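Local coordinates for protein beta-hexosaminidase LpqI (Mycobacterium tuberculosis H37Rv, PDB 6GFV) that cleaves terminal beta-1,4-linked N-acetylglucosamine from peptidoglycan fragments, a step in the recycling of the mycobacterial cell wall, at residues Arg107-Arg121 and Ala161-Val175. Numbering follows the deposited sequence.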
# COMPACT_ATOMS: atom_id res chain seq x y z
N ARG A 107 22.11 -5.85 13.81
CA ARG A 107 21.51 -5.07 14.90
C ARG A 107 20.41 -5.86 15.65
O ARG A 107 19.79 -6.76 15.07
CB ARG A 107 20.91 -3.75 14.38
CG ARG A 107 21.85 -2.87 13.54
CD ARG A 107 21.41 -1.40 13.45
NE ARG A 107 22.17 -0.67 12.43
CZ ARG A 107 22.12 0.64 12.19
NH1 ARG A 107 21.36 1.45 12.92
NH2 ARG A 107 22.86 1.15 11.21
N THR A 108 20.17 -5.53 16.91
CA THR A 108 19.10 -6.17 17.68
C THR A 108 17.74 -5.74 17.17
O THR A 108 17.63 -4.84 16.36
CB THR A 108 19.16 -5.83 19.18
OG1 THR A 108 18.75 -4.47 19.39
CG2 THR A 108 20.53 -6.06 19.75
N VAL A 109 16.70 -6.39 17.69
CA VAL A 109 15.33 -6.08 17.33
C VAL A 109 14.95 -4.68 17.81
O VAL A 109 14.32 -3.91 17.10
CB VAL A 109 14.37 -7.15 17.92
CG1 VAL A 109 12.94 -6.67 17.92
CG2 VAL A 109 14.51 -8.46 17.14
N GLN A 110 15.38 -4.35 19.01
CA GLN A 110 15.13 -3.04 19.57
C GLN A 110 15.88 -1.94 18.80
O GLN A 110 15.33 -0.87 18.60
CB GLN A 110 15.53 -3.02 21.04
CG GLN A 110 15.29 -1.70 21.72
CD GLN A 110 15.75 -1.70 23.16
OE1 GLN A 110 16.94 -1.70 23.45
NE2 GLN A 110 14.79 -1.72 24.08
N GLN A 111 17.11 -2.20 18.38
CA GLN A 111 17.87 -1.25 17.56
C GLN A 111 17.19 -1.02 16.22
O GLN A 111 17.26 0.05 15.64
CB GLN A 111 19.30 -1.73 17.32
CG GLN A 111 20.27 -1.57 18.50
CD GLN A 111 21.65 -2.12 18.17
OE1 GLN A 111 21.78 -3.20 17.61
NE2 GLN A 111 22.70 -1.36 18.51
N VAL A 112 16.51 -2.05 15.72
CA VAL A 112 15.80 -1.90 14.47
C VAL A 112 14.56 -1.04 14.68
O VAL A 112 14.23 -0.22 13.83
CB VAL A 112 15.43 -3.27 13.87
CG1 VAL A 112 14.44 -3.11 12.74
CG2 VAL A 112 16.71 -3.98 13.38
N ARG A 113 13.89 -1.21 15.82
CA ARG A 113 12.78 -0.34 16.19
C ARG A 113 13.26 1.12 16.31
O ARG A 113 12.57 2.02 15.87
CB ARG A 113 12.13 -0.81 17.50
CG ARG A 113 10.86 -0.05 17.85
CD ARG A 113 10.30 -0.44 19.20
NE ARG A 113 9.13 0.37 19.52
CZ ARG A 113 8.28 0.10 20.50
NH1 ARG A 113 8.45 -0.97 21.26
NH2 ARG A 113 7.24 0.90 20.72
N ASP A 114 14.42 1.32 16.94
CA ASP A 114 15.06 2.64 17.02
C ASP A 114 15.21 3.29 15.65
O ASP A 114 14.83 4.44 15.46
CB ASP A 114 16.44 2.55 17.67
CG ASP A 114 16.40 2.15 19.14
OD1 ASP A 114 15.35 2.25 19.78
OD2 ASP A 114 17.46 1.74 19.64
N LEU A 115 15.78 2.55 14.71
CA LEU A 115 16.09 3.11 13.40
C LEU A 115 14.82 3.44 12.64
O LEU A 115 14.73 4.50 12.02
CB LEU A 115 16.98 2.17 12.57
CG LEU A 115 17.34 2.59 11.13
CD1 LEU A 115 18.16 3.86 11.11
CD2 LEU A 115 18.08 1.50 10.41
N ALA A 116 13.84 2.55 12.70
CA ALA A 116 12.57 2.79 12.02
C ALA A 116 11.88 4.04 12.56
O ALA A 116 11.29 4.81 11.80
CB ALA A 116 11.65 1.59 12.13
N ARG A 117 11.93 4.23 13.87
CA ARG A 117 11.27 5.37 14.50
C ARG A 117 11.94 6.69 14.10
O ARG A 117 11.26 7.66 13.81
CB ARG A 117 11.27 5.22 16.02
CG ARG A 117 10.65 6.40 16.76
CD ARG A 117 10.49 6.14 18.26
NE ARG A 117 11.75 5.92 18.96
CZ ARG A 117 12.20 4.73 19.36
NH1 ARG A 117 11.48 3.64 19.13
NH2 ARG A 117 13.35 4.64 19.99
N ASP A 118 13.27 6.71 14.08
CA ASP A 118 13.98 7.92 13.67
C ASP A 118 13.70 8.31 12.21
O ASP A 118 13.34 9.45 11.92
CB ASP A 118 15.48 7.74 13.86
CG ASP A 118 16.24 9.01 13.57
OD1 ASP A 118 16.15 9.95 14.38
OD2 ASP A 118 16.88 9.08 12.51
N ARG A 119 13.90 7.36 11.30
CA ARG A 119 13.57 7.55 9.89
C ARG A 119 12.10 7.94 9.69
O ARG A 119 11.78 8.80 8.87
CB ARG A 119 13.90 6.28 9.08
CG ARG A 119 15.42 6.00 8.90
CD ARG A 119 15.75 4.68 8.16
NE ARG A 119 15.61 4.78 6.71
CZ ARG A 119 16.54 5.26 5.89
NH1 ARG A 119 17.71 5.68 6.37
NH2 ARG A 119 16.31 5.32 4.58
N GLY A 120 11.21 7.33 10.46
CA GLY A 120 9.78 7.65 10.39
C GLY A 120 9.48 9.07 10.84
O GLY A 120 8.62 9.75 10.29
N ARG A 121 10.19 9.50 11.88
CA ARG A 121 10.08 10.85 12.40
C ARG A 121 10.45 11.90 11.36
O ARG A 121 9.75 12.90 11.19
CB ARG A 121 10.97 10.98 13.63
CG ARG A 121 10.55 12.05 14.61
CD ARG A 121 11.64 12.29 15.65
NE ARG A 121 11.63 11.29 16.70
CZ ARG A 121 12.66 10.50 17.02
NH1 ARG A 121 13.81 10.58 16.36
NH2 ARG A 121 12.53 9.62 18.01
N ALA A 161 9.77 -11.23 14.16
CA ALA A 161 10.45 -10.40 15.14
C ALA A 161 10.96 -9.08 14.55
O ALA A 161 10.67 -8.01 15.07
CB ALA A 161 11.59 -11.18 15.78
N TYR A 162 11.71 -9.15 13.45
CA TYR A 162 12.31 -7.95 12.86
C TYR A 162 11.37 -7.07 12.03
O TYR A 162 11.43 -5.85 12.16
CB TYR A 162 13.53 -8.33 12.02
CG TYR A 162 14.77 -8.53 12.85
CD1 TYR A 162 15.55 -7.45 13.24
CD2 TYR A 162 15.16 -9.79 13.27
CE1 TYR A 162 16.68 -7.61 14.02
CE2 TYR A 162 16.30 -9.97 14.05
CZ TYR A 162 17.06 -8.87 14.42
OH TYR A 162 18.19 -9.03 15.19
N ALA A 163 10.51 -7.64 11.20
CA ALA A 163 9.54 -6.80 10.48
C ALA A 163 8.55 -6.17 11.46
O ALA A 163 8.10 -5.05 11.25
CB ALA A 163 8.81 -7.59 9.43
N GLY A 164 8.22 -6.91 12.52
CA GLY A 164 7.36 -6.43 13.58
C GLY A 164 7.95 -5.21 14.26
O GLY A 164 7.26 -4.21 14.46
N ALA A 165 9.24 -5.28 14.60
CA ALA A 165 9.95 -4.13 15.17
C ALA A 165 9.94 -2.93 14.22
O ALA A 165 9.78 -1.83 14.68
CB ALA A 165 11.39 -4.50 15.52
N TYR A 166 10.13 -3.15 12.92
CA TYR A 166 10.17 -2.04 11.96
C TYR A 166 8.83 -1.33 11.88
O TYR A 166 8.76 -0.09 11.91
CB TYR A 166 10.60 -2.50 10.56
CG TYR A 166 11.25 -1.38 9.75
CD1 TYR A 166 10.48 -0.47 9.04
CD2 TYR A 166 12.63 -1.23 9.71
CE1 TYR A 166 11.07 0.56 8.31
CE2 TYR A 166 13.23 -0.21 8.99
CZ TYR A 166 12.44 0.68 8.30
OH TYR A 166 13.02 1.69 7.58
N ALA A 167 7.76 -2.11 11.74
CA ALA A 167 6.41 -1.56 11.72
C ALA A 167 6.10 -0.74 12.98
O ALA A 167 5.50 0.32 12.90
CB ALA A 167 5.39 -2.69 11.56
N GLN A 168 6.52 -1.23 14.14
CA GLN A 168 6.24 -0.54 15.40
C GLN A 168 6.98 0.78 15.45
O GLN A 168 6.46 1.78 15.95
CB GLN A 168 6.60 -1.42 16.61
CG GLN A 168 6.15 -0.88 17.97
CD GLN A 168 4.69 -0.45 17.98
OE1 GLN A 168 3.80 -1.23 17.64
NE2 GLN A 168 4.44 0.78 18.36
N GLY A 169 8.21 0.79 14.91
CA GLY A 169 9.01 2.01 14.84
C GLY A 169 8.30 3.11 14.06
O GLY A 169 8.17 4.23 14.53
N LEU A 170 7.86 2.77 12.85
CA LEU A 170 7.09 3.70 12.02
C LEU A 170 5.81 4.17 12.75
O LEU A 170 5.50 5.37 12.76
CB LEU A 170 6.74 3.03 10.68
CG LEU A 170 7.88 2.77 9.67
CD1 LEU A 170 7.45 1.88 8.51
CD2 LEU A 170 8.43 4.11 9.11
N ARG A 171 5.11 3.23 13.37
CA ARG A 171 3.91 3.48 14.15
C ARG A 171 4.21 4.44 15.33
O ARG A 171 3.43 5.34 15.60
CB ARG A 171 3.34 2.14 14.64
CG ARG A 171 1.92 2.14 15.18
CD ARG A 171 1.44 0.71 15.47
NE ARG A 171 1.42 -0.11 14.27
CZ ARG A 171 2.05 -1.27 14.11
NH1 ARG A 171 2.75 -1.80 15.09
NH2 ARG A 171 1.95 -1.91 12.97
N ASP A 172 5.36 4.26 15.99
CA ASP A 172 5.84 5.18 17.02
C ASP A 172 5.85 6.62 16.54
O ASP A 172 5.53 7.52 17.30
CB ASP A 172 7.27 4.83 17.47
CG ASP A 172 7.38 3.55 18.28
OD1 ASP A 172 6.38 3.08 18.85
OD2 ASP A 172 8.50 3.00 18.35
N ALA A 173 6.24 6.82 15.28
CA ALA A 173 6.44 8.15 14.72
C ALA A 173 5.17 8.71 14.06
O ALA A 173 5.20 9.79 13.52
CB ALA A 173 7.61 8.13 13.69
N GLY A 174 4.07 7.95 14.08
CA GLY A 174 2.85 8.42 13.46
C GLY A 174 2.73 8.20 11.95
O GLY A 174 1.94 8.86 11.29
N VAL A 175 3.51 7.25 11.42
CA VAL A 175 3.47 6.88 10.00
C VAL A 175 2.83 5.49 9.83
O VAL A 175 3.14 4.59 10.58
CB VAL A 175 4.89 6.89 9.37
CG1 VAL A 175 4.88 6.33 7.96
CG2 VAL A 175 5.46 8.33 9.36
O HOH W 1 12.93 4.21 5.99
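Ala116 presses its CB onto the middle of the Tyr166 ring, 3.7 Å from the centroid in a CH-pi contact. The bare CA of Gly169 leaves a shallow hollow that takes the same methyl and lies against Arg113 O, and Arg117 CA passes 3.3 Å from Gly169 O, a CA-H...O contact. The axes of 109-121 and 161-172 thus approach to 6.9 Å, crossing at -36°. One turn on, the roles reverse, and Ala173 CB drops against bare Gly120, 3.5 Å from its C atom. At the other end Ala165 CB packs against Val109 O (3.4 Å) and CG1, while Val109 CG2 sits over the face of the Tyr162 ring and Val112 CG2 meets that ring's edge. Tyr162 OH donates to Arg107 O (2.8 Å), just before the capping box of Thr108 and Gln111.

On the more exposed flank, Arg113 is a knob among Ala165, Gln168, Gly169 and Asp172. Its extended chain, CG anti to the backbone N (chi1 -173°), makes a bidentate salt bridge with the nearly coplanar Asp172 carboxylate, NE to OD2 and NH2 to OD1, both on syn lone pairs; Gln168 CG covers one guanidinium face. Each oxygen takes a second donor: Gln168 NE2 on OD1, and on OD2 Arg117 NH1, on the anti side, 31° out of the carboxylate plane. Arg117 NH2 also bridges to Asp114.

On the buried side a water joins Tyr166 OH to Arg119 NE; Arg119 also salt-bridges Glu81 and hydrogen-bonds Gly95 O. Both helices belong to the family 3 TIM-barrel-like domain; Tyr162 touches Ala104 of helix 100-106, and past the Schellman turn at Gly174 the chain enters strand 176-182.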